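PDB 2XQ0: leucine aminopeptidase 2 from Saccharomyces cerevisiae, which cleaves amino-terminal residues, preferentially from di- and tripeptides, as a zinc-dependent M1-family aminopeptidase, and also has a low epoxide hydrolase activity in vitro. Local coordinates for residues 326-332 with 391-397; 366-372 with 454-459; 508-512 with 556-562; 592-597 with 625-630. One frame throughout, in Å; residues are numbered along the deposited sequence.

The four contacts fall into two pairs, and each pair belongs to its own part of the fold. Helix 388-403 supplies one side of interaction 1 and packs against interaction 2; the centres of these two lie about 16 Å apart, they touch through Lys392, and their segments alternate along the chain. Interactions 3 and 4 follow in series within the C-terminal helical region, with centres about 20 Å apart and Phe561 resting on Pro594. Between the pairs nothing touches: interactions 1 and 3 are about 23 Å apart between centres, interactions 2 and 3 about 31 Å. Interaction 1 thus lies in the catalytic region beside the zinc and bestatin site, while interactions 3 and 4 belong to the C-terminal helical region.

Interaction 1 (326-332 with 391-397)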
# COMPACT_ATOMS: atom_id res chain seq x y z
N TRP A 326 9.12 -8.51 -1.66
CA TRP A 326 8.61 -9.66 -2.41
C TRP A 326 7.45 -9.27 -3.34
O TRP A 326 7.45 -9.63 -4.53
CB TRP A 326 8.18 -10.76 -1.43
CG TRP A 326 9.27 -11.73 -1.14
CD1 TRP A 326 9.94 -11.90 0.04
CD2 TRP A 326 9.82 -12.68 -2.05
NE1 TRP A 326 10.88 -12.90 -0.09
CE2 TRP A 326 10.82 -13.39 -1.37
CE3 TRP A 326 9.56 -12.99 -3.39
CZ2 TRP A 326 11.58 -14.39 -1.98
CZ3 TRP A 326 10.32 -14.00 -3.99
CH2 TRP A 326 11.30 -14.68 -3.29
N THR A 327 6.47 -8.55 -2.80
CA THR A 327 5.30 -8.14 -3.60
C THR A 327 5.70 -7.39 -4.87
O THR A 327 5.21 -7.69 -5.95
CB THR A 327 4.29 -7.32 -2.79
OG1 THR A 327 3.85 -8.11 -1.67
CG2 THR A 327 3.07 -6.89 -3.65
N VAL A 328 6.60 -6.42 -4.74
CA VAL A 328 7.03 -5.63 -5.89
C VAL A 328 7.74 -6.56 -6.87
O VAL A 328 7.56 -6.45 -8.09
CB VAL A 328 7.94 -4.42 -5.47
CG1 VAL A 328 8.50 -3.69 -6.71
CG2 VAL A 328 7.16 -3.40 -4.60
N TYR A 329 8.55 -7.48 -6.33
CA TYR A 329 9.24 -8.48 -7.16
C TYR A 329 8.22 -9.34 -7.92
O TYR A 329 8.25 -9.45 -9.16
CB TYR A 329 10.22 -9.35 -6.33
CG TYR A 329 10.83 -10.44 -7.19
CD1 TYR A 329 11.91 -10.17 -8.02
CD2 TYR A 329 10.29 -11.71 -7.21
CE1 TYR A 329 12.44 -11.15 -8.84
CE2 TYR A 329 10.80 -12.68 -8.02
CZ TYR A 329 11.87 -12.40 -8.84
OH TYR A 329 12.37 -13.37 -9.65
N LEU A 330 7.29 -9.92 -7.18
CA LEU A 330 6.26 -10.75 -7.80
C LEU A 330 5.38 -10.00 -8.81
O LEU A 330 5.12 -10.51 -9.89
CB LEU A 330 5.40 -11.44 -6.73
CG LEU A 330 6.18 -12.47 -5.90
CD1 LEU A 330 5.34 -12.95 -4.71
CD2 LEU A 330 6.65 -13.65 -6.78
N GLU A 331 4.93 -8.80 -8.46
CA GLU A 331 4.16 -7.92 -9.33
C GLU A 331 4.86 -7.75 -10.67
O GLU A 331 4.26 -7.91 -11.74
CB GLU A 331 4.03 -6.55 -8.66
CG GLU A 331 3.44 -5.42 -9.50
CD GLU A 331 3.61 -4.05 -8.83
OE1 GLU A 331 4.16 -3.97 -7.70
OE2 GLU A 331 3.19 -3.04 -9.45
N ARG A 332 6.15 -7.43 -10.62
CA ARG A 332 6.94 -7.24 -11.82
C ARG A 332 7.17 -8.54 -12.60
O ARG A 332 7.26 -8.50 -13.82
CB ARG A 332 8.22 -6.46 -11.54
CG ARG A 332 7.90 -5.01 -11.15
CD ARG A 332 9.11 -4.20 -10.83
NE ARG A 332 8.69 -2.86 -10.44
CZ ARG A 332 9.34 -2.06 -9.61
NH1 ARG A 332 10.48 -2.46 -9.05
NH2 ARG A 332 8.85 -0.87 -9.32
N GLU A 391 11.51 -1.00 -2.98
CA GLU A 391 12.45 -0.98 -4.10
C GLU A 391 13.83 -1.51 -3.75
O GLU A 391 14.46 -2.16 -4.58
CB GLU A 391 12.57 0.42 -4.68
CG GLU A 391 11.28 0.96 -5.31
CD GLU A 391 10.83 0.17 -6.54
OE1 GLU A 391 11.67 -0.50 -7.18
OE2 GLU A 391 9.63 0.21 -6.86
N LYS A 392 14.34 -1.22 -2.56
CA LYS A 392 15.58 -1.87 -2.17
C LYS A 392 15.26 -3.35 -1.98
O LYS A 392 16.07 -4.23 -2.30
CB LYS A 392 16.19 -1.24 -0.89
CG LYS A 392 17.61 -1.71 -0.60
CD LYS A 392 18.22 -1.14 0.69
CE LYS A 392 18.91 0.20 0.48
NZ LYS A 392 19.87 0.56 1.61
N GLY A 393 14.07 -3.64 -1.45
CA GLY A 393 13.62 -5.01 -1.30
C GLY A 393 13.57 -5.73 -2.62
O GLY A 393 14.18 -6.79 -2.79
N PHE A 394 12.84 -5.16 -3.57
CA PHE A 394 12.81 -5.68 -4.93
C PHE A 394 14.21 -5.86 -5.52
O PHE A 394 14.51 -6.89 -6.14
CB PHE A 394 12.03 -4.74 -5.85
CG PHE A 394 12.36 -4.92 -7.29
CD1 PHE A 394 11.82 -5.97 -8.00
CD2 PHE A 394 13.26 -4.09 -7.91
CE1 PHE A 394 12.15 -6.18 -9.33
CE2 PHE A 394 13.59 -4.28 -9.25
CZ PHE A 394 13.03 -5.33 -9.95
N ASN A 395 15.07 -4.86 -5.37
CA ASN A 395 16.41 -4.98 -5.96
C ASN A 395 17.29 -6.06 -5.36
O ASN A 395 18.12 -6.65 -6.07
CB ASN A 395 17.12 -3.63 -5.96
CG ASN A 395 16.73 -2.79 -7.17
OD1 ASN A 395 17.11 -3.11 -8.29
ND2 ASN A 395 15.93 -1.75 -6.95
N LEU A 396 17.13 -6.34 -4.08
CA LEU A 396 17.86 -7.47 -3.51
C LEU A 396 17.37 -8.77 -4.14
O LEU A 396 18.17 -9.64 -4.51
CB LEU A 396 17.71 -7.51 -1.98
CG LEU A 396 18.21 -8.78 -1.31
CD1 LEU A 396 19.64 -9.04 -1.72
CD2 LEU A 396 18.07 -8.66 0.21
N LEU A 397 16.06 -8.90 -4.31
CA LEU A 397 15.52 -10.14 -4.91
C LEU A 397 15.87 -10.30 -6.40
O LEU A 397 16.10 -11.42 -6.88
CB LEU A 397 14.00 -10.20 -4.72
CG LEU A 397 13.59 -10.27 -3.25
CD1 LEU A 397 12.10 -10.11 -3.10
CD2 LEU A 397 14.09 -11.57 -2.64
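Arg332 reaches from helix 321-339 across to Glu391 and Phe394 of helix 388-403, and its side chain can be followed atom by atom. CG stands anti to the carbonyl carbon (chi1 -67°), and from there the chain runs extended to NE. Beyond CB and CG, Arg332 CD comes to 3.9 Å from Phe394 CE1. NE turns to Ser347 of helix 341-360. NH1 then lies over one face of the Phe394 ring, with the guanidinium nearly perpendicular to it, and Arg332 CZ sits 4.7 Å from the ring centroid in a cation-pi contact. The end of the group grips the Glu391 carboxylate with both terminal nitrogens: Arg332 NH1 donates to Glu391 OE1 at 3.0 Å, almost straight and in the guanidinium plane, and Arg332 NH2 to Glu391 OE2 at 2.8 Å, tilted from that plane. Both oxygens use their syn lone pairs, and Glu391 meets the arginine because its own chain is bent at chi2. A leucine in place of this arginine would probably leave the buried Glu391 carboxylate without its charged mate and the Phe394 face without its cation.

These two helices belong to the thermolysin-like catalytic domain of M1 peptidases; helix 321-339 also carries the zinc ligand Glu324, and the side chain of Val328, whose CG1 packs on Phe394 CB, lies about 4 Å from that of the zinc ligand His301. The axes cross at -62°, 7.9 Å apart. Further along, Phe394 CD1 meets Tyr329 CA at the ring edge, and Leu397 CD1 lies over the five-membered ring of Trp326, 3.8 Å from its centroid.

Interaction 2 (366-372 with 454-459)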
# COMPACT_ATOMS: atom_id res chain seq x y z
N GLU A 366 20.31 7.87 7.25
CA GLU A 366 21.24 6.91 7.84
C GLU A 366 20.47 5.82 8.58
O GLU A 366 20.89 4.66 8.61
CB GLU A 366 22.20 7.60 8.81
CG GLU A 366 23.16 6.66 9.51
CD GLU A 366 24.52 6.58 8.82
OE1 GLU A 366 24.61 6.93 7.63
OE2 GLU A 366 25.50 6.17 9.49
N ARG A 367 19.35 6.21 9.18
CA ARG A 367 18.51 5.29 9.91
C ARG A 367 17.45 4.66 9.00
O ARG A 367 17.32 3.44 8.93
CB ARG A 367 17.80 6.00 11.07
CG ARG A 367 16.76 5.12 11.71
CD ARG A 367 16.18 5.66 13.00
NE ARG A 367 15.41 4.60 13.64
CZ ARG A 367 14.59 4.76 14.66
NH1 ARG A 367 13.94 3.71 15.15
NH2 ARG A 367 14.41 5.97 15.20
N PHE A 368 16.68 5.49 8.32
CA PHE A 368 15.47 4.99 7.68
C PHE A 368 15.66 4.43 6.27
O PHE A 368 14.70 3.97 5.67
CB PHE A 368 14.36 6.04 7.69
CG PHE A 368 13.83 6.35 9.07
CD1 PHE A 368 14.01 7.61 9.64
CD2 PHE A 368 13.15 5.39 9.81
CE1 PHE A 368 13.53 7.90 10.91
CE2 PHE A 368 12.67 5.67 11.08
CZ PHE A 368 12.85 6.92 11.62
N SER A 369 16.89 4.43 5.75
CA SER A 369 17.10 3.88 4.42
C SER A 369 17.74 2.50 4.43
O SER A 369 18.08 1.96 3.38
CB SER A 369 17.91 4.84 3.54
OG SER A 369 19.27 4.84 3.90
N THR A 370 17.91 1.92 5.61
CA THR A 370 18.41 0.55 5.70
C THR A 370 17.25 -0.38 5.39
O THR A 370 16.11 -0.09 5.75
CB THR A 370 18.98 0.24 7.10
OG1 THR A 370 17.96 0.38 8.09
CG2 THR A 370 20.14 1.19 7.42
N LEU A 371 17.54 -1.49 4.71
CA LEU A 371 16.48 -2.41 4.31
C LEU A 371 15.76 -3.01 5.52
O LEU A 371 14.54 -3.01 5.57
CB LEU A 371 17.02 -3.51 3.41
CG LEU A 371 15.96 -4.44 2.82
CD1 LEU A 371 14.91 -3.64 2.08
CD2 LEU A 371 16.62 -5.46 1.89
N VAL A 372 16.52 -3.52 6.49
CA VAL A 372 15.96 -4.03 7.74
C VAL A 372 15.94 -2.87 8.70
O VAL A 372 16.92 -2.13 8.82
CB VAL A 372 16.86 -5.14 8.34
CG1 VAL A 372 16.44 -5.48 9.77
CG2 VAL A 372 16.84 -6.39 7.44
N TRP A 454 23.46 -4.86 1.74
CA TRP A 454 22.07 -4.98 1.33
C TRP A 454 21.10 -4.83 2.50
O TRP A 454 20.15 -4.07 2.43
CB TRP A 454 21.82 -6.31 0.61
CG TRP A 454 22.25 -6.31 -0.82
CD1 TRP A 454 23.37 -6.90 -1.34
CD2 TRP A 454 21.58 -5.69 -1.93
NE1 TRP A 454 23.43 -6.70 -2.70
CE2 TRP A 454 22.34 -5.96 -3.09
CE3 TRP A 454 20.40 -4.96 -2.06
CZ2 TRP A 454 21.97 -5.51 -4.35
CZ3 TRP A 454 20.02 -4.52 -3.30
CH2 TRP A 454 20.81 -4.79 -4.44
N LEU A 455 21.35 -5.58 3.58
CA LEU A 455 20.40 -5.60 4.68
C LEU A 455 20.50 -4.44 5.68
O LEU A 455 19.48 -3.94 6.18
CB LEU A 455 20.45 -6.95 5.40
CG LEU A 455 20.09 -8.17 4.56
CD1 LEU A 455 20.11 -9.41 5.42
CD2 LEU A 455 18.72 -8.02 3.90
N TYR A 456 21.71 -3.99 5.99
CA TYR A 456 21.89 -3.06 7.11
C TYR A 456 22.55 -1.72 6.77
O TYR A 456 22.71 -0.88 7.64
CB TYR A 456 22.64 -3.74 8.27
CG TYR A 456 21.84 -4.85 8.89
CD1 TYR A 456 20.86 -4.57 9.83
CD2 TYR A 456 22.03 -6.17 8.52
CE1 TYR A 456 20.10 -5.58 10.38
CE2 TYR A 456 21.27 -7.19 9.07
CZ TYR A 456 20.31 -6.88 10.00
OH TYR A 456 19.56 -7.88 10.56
N LYS A 457 22.92 -1.50 5.52
CA LYS A 457 23.61 -0.26 5.18
C LYS A 457 22.61 0.70 4.55
O LYS A 457 21.72 0.26 3.83
CB LYS A 457 24.77 -0.55 4.22
CG LYS A 457 25.89 0.49 4.20
CD LYS A 457 27.25 -0.17 4.39
CE LYS A 457 28.18 0.11 3.21
NZ LYS A 457 28.67 1.52 3.17
N PRO A 458 22.76 2.00 4.83
CA PRO A 458 21.92 3.07 4.25
C PRO A 458 22.25 3.45 2.81
O PRO A 458 23.33 3.11 2.31
CB PRO A 458 22.22 4.27 5.17
CG PRO A 458 23.59 3.98 5.74
CD PRO A 458 23.60 2.49 5.93
N GLY A 459 21.34 4.14 2.13
CA GLY A 459 21.60 4.64 0.79
C GLY A 459 21.14 3.74 -0.34
O GLY A 459 20.51 2.71 -0.09
O HOH W 1 20.09 -1.68 3.69
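Trp454 meets Leu371 through its backbone: the carbonyl O of Trp454 lies 3.3 Å from Leu371 CB and also accepts from a water. That water takes the N-H of Leu371 and donates a second time to Lys457 O, so one molecule ties together three backbone groups of the two segments. Leu455 follows with the direct link, its O accepting from Val372 N at 3.0 Å, nearly straight (171°) and in the carbonyl plane, while its CD2 packs on Leu371 CD2. Next comes Tyr456, the last helical residue, whose CE1 is 3.7 Å from Val372 CG1; its carbonyl O comes close to Thr370 CG2. Beyond the water-bound Lys457, Pro458 lays its ring alongside Glu366, CG being 3.6 Å from Glu366 OE1. Gly459 closes the walk by donating its N-H to Ser369 OG at 2.8 Å.

That hydroxyl sits between the backbone N and the carbonyl carbon of Ser369 (chi1 75°), which places OG beside Pro458 CA and within bonding distance of Gly459 N; it also bonds to Pro365 O. With an alanine here, the N-H of Gly459 would probably lose its acceptor and Pro365 O a partner, leaving residues 457-459 less firmly tied to the end of helix 365-368.

Two chain segments leaving short helices, 365-368 and 451-456, are thus laced together by backbone bonds, a bridging water, one serine hydroxyl and apolar side chains. Helix 388-403 packs against them, with Leu396 touching Leu371 and Leu455 and with Lys392 NZ bonding to the carbonyls of Ser369 and Gly459; Val372, Leu455 and Tyr456 lean on helix 428-438.

Interaction 3 (508-512 with 556-562); sequences SNQLV and NAEVVFK
Ser508, in the first turn of helix 508-519, sets its CB 3.3 Å from Asn556 ND2, just where helix 557-569 begins. The carbonyl O of Ser508 comes to 3.8 Å from Val559 CG2. Asn556 is the N-cap of that helix: its OD1 accepts from Glu558 N at 2.7 Å, in the carbonyl plane, while ND2 bonds to Asn295. The amide thus has one end for the helix start and the other for a loop of the catalytic region.

The two helices run almost parallel, 17° apart with axes 9.1 Å from each other, as neighbours in the all-helical C-terminal region of leukotriene A4 hydrolase relatives. Leu511 follows, its CB meeting Val559 CG2 at 4.0 Å.

Val512 carries most of the remaining contact and divides it between its two methyls. Val512 CG2, anti to the carbonyl carbon, lies near Val559 CG2 and reaches Glu558 O at 3.7 Å. Val512 CG1, anti to the backbone N (chi1 168°), meets Lys562 instead, whose CE comes to 3.6 Å, the two side chains crossing at about a right angle. Lys562 lends its aliphatic carbons here: CG also touches this methyl, and the bend at chi2 brings CE back to it. Glu558 keeps its carboxylate for Lys590.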
# COMPACT_ATOMS: atom_id res chain seq x y z
N SER A 508 0.56 5.32 -20.81
CA SER A 508 0.40 6.30 -19.74
C SER A 508 1.65 6.37 -18.85
O SER A 508 2.03 7.44 -18.39
CB SER A 508 -0.84 6.00 -18.89
OG SER A 508 -0.65 4.84 -18.10
N ASN A 509 2.28 5.22 -18.62
CA ASN A 509 3.52 5.18 -17.88
C ASN A 509 4.61 5.98 -18.58
O ASN A 509 5.42 6.66 -17.94
CB ASN A 509 3.98 3.73 -17.69
CG ASN A 509 3.09 2.94 -16.75
OD1 ASN A 509 2.78 3.39 -15.64
ND2 ASN A 509 2.66 1.77 -17.20
N GLN A 510 4.63 5.90 -19.90
CA GLN A 510 5.62 6.61 -20.67
C GLN A 510 5.32 8.11 -20.64
O GLN A 510 6.25 8.92 -20.51
CB GLN A 510 5.69 6.06 -22.10
CG GLN A 510 6.35 4.69 -22.18
CD GLN A 510 6.27 4.09 -23.55
OE1 GLN A 510 5.20 4.06 -24.16
NE2 GLN A 510 7.39 3.61 -24.06
N LEU A 511 4.04 8.47 -20.75
CA LEU A 511 3.64 9.87 -20.60
C LEU A 511 4.02 10.41 -19.22
O LEU A 511 4.55 11.52 -19.11
CB LEU A 511 2.12 10.03 -20.81
CG LEU A 511 1.62 9.88 -22.25
CD1 LEU A 511 0.10 9.84 -22.30
CD2 LEU A 511 2.16 11.00 -23.13
N VAL A 512 3.75 9.63 -18.18
CA VAL A 512 4.14 10.01 -16.84
C VAL A 512 5.65 10.23 -16.73
O VAL A 512 6.10 11.27 -16.22
CB VAL A 512 3.63 8.99 -15.81
CG1 VAL A 512 4.27 9.23 -14.46
CG2 VAL A 512 2.10 9.07 -15.71
N ASN A 556 -6.66 9.76 -17.25
CA ASN A 556 -5.77 9.05 -16.32
C ASN A 556 -5.23 10.00 -15.27
O ASN A 556 -4.47 10.89 -15.58
CB ASN A 556 -4.62 8.39 -17.09
CG ASN A 556 -3.75 7.48 -16.20
OD1 ASN A 556 -3.47 7.79 -15.04
ND2 ASN A 556 -3.32 6.36 -16.76
N ALA A 557 -5.64 9.80 -14.02
CA ALA A 557 -5.25 10.70 -12.93
C ALA A 557 -3.74 10.81 -12.78
O ALA A 557 -3.24 11.81 -12.27
CB ALA A 557 -5.87 10.23 -11.62
N GLU A 558 -3.03 9.77 -13.19
CA GLU A 558 -1.57 9.77 -13.10
C GLU A 558 -0.95 10.75 -14.08
O GLU A 558 0.01 11.45 -13.75
CB GLU A 558 -1.00 8.38 -13.41
CG GLU A 558 -1.29 7.33 -12.36
CD GLU A 558 -0.26 7.32 -11.27
OE1 GLU A 558 0.69 8.13 -11.35
OE2 GLU A 558 -0.39 6.50 -10.33
N VAL A 559 -1.47 10.77 -15.31
CA VAL A 559 -0.99 11.68 -16.33
C VAL A 559 -1.51 13.09 -16.06
O VAL A 559 -0.78 14.07 -16.18
CB VAL A 559 -1.46 11.28 -17.73
CG1 VAL A 559 -1.15 12.40 -18.72
CG2 VAL A 559 -0.82 9.95 -18.17
N VAL A 560 -2.78 13.18 -15.70
CA VAL A 560 -3.38 14.46 -15.37
C VAL A 560 -2.58 15.16 -14.28
O VAL A 560 -2.34 16.36 -14.35
CB VAL A 560 -4.85 14.31 -14.94
CG1 VAL A 560 -5.34 15.56 -14.23
CG2 VAL A 560 -5.73 13.98 -16.15
N PHE A 561 -2.13 14.40 -13.28
CA PHE A 561 -1.36 14.98 -12.19
C PHE A 561 -0.06 15.55 -12.70
O PHE A 561 0.30 16.67 -12.35
CB PHE A 561 -1.04 13.96 -11.10
CG PHE A 561 -0.06 14.47 -10.08
CD1 PHE A 561 -0.50 15.18 -8.97
CD2 PHE A 561 1.30 14.27 -10.24
CE1 PHE A 561 0.40 15.67 -8.04
CE2 PHE A 561 2.21 14.75 -9.32
CZ PHE A 561 1.75 15.46 -8.21
N LYS A 562 0.66 14.77 -13.51
CA LYS A 562 1.91 15.22 -14.11
C LYS A 562 1.70 16.46 -14.97
O LYS A 562 2.49 17.39 -14.93
CB LYS A 562 2.51 14.10 -14.96
CG LYS A 562 2.98 12.92 -14.14
CD LYS A 562 4.10 13.34 -13.22
CE LYS A 562 4.56 12.18 -12.37
NZ LYS A 562 5.57 12.59 -11.38

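Interaction 4 (592-597 with 625-630); sequences VRPGYR and LVKQDL
Val626 fills the tight side of this contact, touching Tyr596 of helix 589-600 with one methyl and Val592 with the other. Val626 CG1, anti to the backbone N (chi1 -177°), lies over the face of the Tyr596 ring, 4.0 Å from its centroid, in a CH-pi contact; Val626 CG2 meets Val592 CG1 at 3.6 Å, the two valines crossing at about a right angle. Leu630, the first residue past the end of helix 620-629, adds its CD1 at 3.8 Å from Tyr596 CD1. The tyrosine hydroxyl looks elsewhere, to the hydroxyl of Tyr618, and Phe611 of helix 604-614 also touches Val626 and Leu630. This is a near-parallel helix pair of the C-terminal helical region, inclined at 19° with axes 9.7 Å apart.

The other side is looser and polar. Here Asp629 is approached by two arginines one turn apart. Arg593, bent at chi3, gives NE to Asp629 OD2 at 3.4 Å; the bond is straight but long and weak. Its guanidinium lies flat against Leu625, whose CB sits over the centre of one face, so it meets an apolar carbon over that face and the acid at its edge. Arg597, an exposed residue with an extended chain, brings NE to 3.5 Å from Asp629 OD2, with its guanidinium plane turned 81° from the carboxylate. Two positive groups sharing one carboxylate at such lengths suggest charge attraction rather than firm directional bonding, and would probably help keep Asp629 ionised: weak, shared ion pairs beside the close apolar contact of Val592, Tyr596 and Val626.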
# COMPACT_ATOMS: atom_id res chain seq x y z
N VAL A 592 -2.64 14.18 -3.77
CA VAL A 592 -3.04 15.25 -2.87
C VAL A 592 -1.87 15.96 -2.18
O VAL A 592 -1.78 17.19 -2.24
CB VAL A 592 -4.04 14.72 -1.81
CG1 VAL A 592 -4.29 15.75 -0.72
CG2 VAL A 592 -5.34 14.31 -2.48
N ARG A 593 -0.99 15.20 -1.53
CA ARG A 593 0.15 15.79 -0.82
C ARG A 593 1.05 16.60 -1.75
O ARG A 593 1.32 17.78 -1.50
CB ARG A 593 0.99 14.72 -0.13
CG ARG A 593 0.34 14.09 1.08
CD ARG A 593 1.32 13.17 1.78
NE ARG A 593 2.36 13.92 2.48
CZ ARG A 593 3.21 13.39 3.35
NH1 ARG A 593 3.15 12.09 3.63
NH2 ARG A 593 4.12 14.16 3.94
N PRO A 594 1.54 15.97 -2.83
CA PRO A 594 2.39 16.70 -3.76
C PRO A 594 1.63 17.84 -4.42
O PRO A 594 2.22 18.89 -4.70
CB PRO A 594 2.76 15.65 -4.82
CG PRO A 594 2.50 14.33 -4.17
CD PRO A 594 1.35 14.56 -3.23
N GLY A 595 0.35 17.64 -4.68
CA GLY A 595 -0.47 18.64 -5.35
C GLY A 595 -0.53 19.93 -4.55
O GLY A 595 -0.39 21.04 -5.09
N TYR A 596 -0.75 19.78 -3.25
CA TYR A 596 -0.77 20.91 -2.34
C TYR A 596 0.61 21.57 -2.21
O TYR A 596 0.71 22.78 -2.06
CB TYR A 596 -1.35 20.52 -0.98
CG TYR A 596 -2.85 20.62 -0.95
CD1 TYR A 596 -3.48 21.85 -0.84
CD2 TYR A 596 -3.65 19.48 -1.05
CE1 TYR A 596 -4.86 21.95 -0.82
CE2 TYR A 596 -5.03 19.58 -1.03
CZ TYR A 596 -5.63 20.81 -0.92
OH TYR A 596 -7.01 20.88 -0.90
N ARG A 597 1.67 20.77 -2.28
CA ARG A 597 3.02 21.33 -2.25
C ARG A 597 3.26 22.15 -3.50
O ARG A 597 3.81 23.25 -3.44
CB ARG A 597 4.08 20.25 -2.10
CG ARG A 597 4.13 19.59 -0.73
CD ARG A 597 5.48 18.93 -0.52
NE ARG A 597 5.51 18.08 0.66
CZ ARG A 597 6.58 17.40 1.06
NH1 ARG A 597 7.72 17.48 0.37
NH2 ARG A 597 6.53 16.64 2.14
N LEU A 625 -1.41 15.00 7.12
CA LEU A 625 -0.14 15.26 6.47
C LEU A 625 -0.16 16.51 5.61
O LEU A 625 0.83 17.22 5.51
CB LEU A 625 0.30 14.03 5.70
CG LEU A 625 0.66 12.97 6.75
CD1 LEU A 625 0.70 11.56 6.18
CD2 LEU A 625 1.99 13.35 7.40
N VAL A 626 -1.31 16.81 5.00
CA VAL A 626 -1.43 18.01 4.18
C VAL A 626 -1.45 19.25 5.06
O VAL A 626 -0.91 20.30 4.70
CB VAL A 626 -2.68 17.97 3.27
CG1 VAL A 626 -2.72 19.22 2.39
CG2 VAL A 626 -2.67 16.72 2.40
N LYS A 627 -2.08 19.12 6.23
CA LYS A 627 -2.11 20.18 7.23
C LYS A 627 -0.70 20.71 7.52
O LYS A 627 -0.46 21.91 7.48
CB LYS A 627 -2.78 19.69 8.52
CG LYS A 627 -2.44 20.53 9.75
CD LYS A 627 -3.05 19.96 11.04
CE LYS A 627 -4.50 20.39 11.22
NZ LYS A 627 -5.02 20.06 12.58
N GLN A 628 0.24 19.80 7.78
CA GLN A 628 1.60 20.20 8.15
C GLN A 628 2.47 20.51 6.94
O GLN A 628 3.44 21.25 7.04
CB GLN A 628 2.26 19.13 9.01
CG GLN A 628 2.76 17.93 8.24
CD GLN A 628 2.94 16.73 9.13
OE1 GLN A 628 2.41 16.69 10.24
NE2 GLN A 628 3.69 15.75 8.65
N ASP A 629 2.14 19.92 5.79
CA ASP A 629 2.79 20.29 4.55
C ASP A 629 2.57 21.78 4.30
O ASP A 629 3.48 22.48 3.86
CB ASP A 629 2.25 19.48 3.37
CG ASP A 629 2.89 18.11 3.25
OD1 ASP A 629 3.77 17.78 4.07
OD2 ASP A 629 2.50 17.35 2.33
N LEU A 630 1.37 22.25 4.60
CA LEU A 630 1.02 23.66 4.42
C LEU A 630 1.34 24.50 5.66
O LEU A 630 0.68 25.50 5.93
CB LEU A 630 -0.46 23.80 4.05
CG LEU A 630 -0.90 23.42 2.63
CD1 LEU A 630 -2.41 23.29 2.56
CD2 LEU A 630 -0.40 24.44 1.61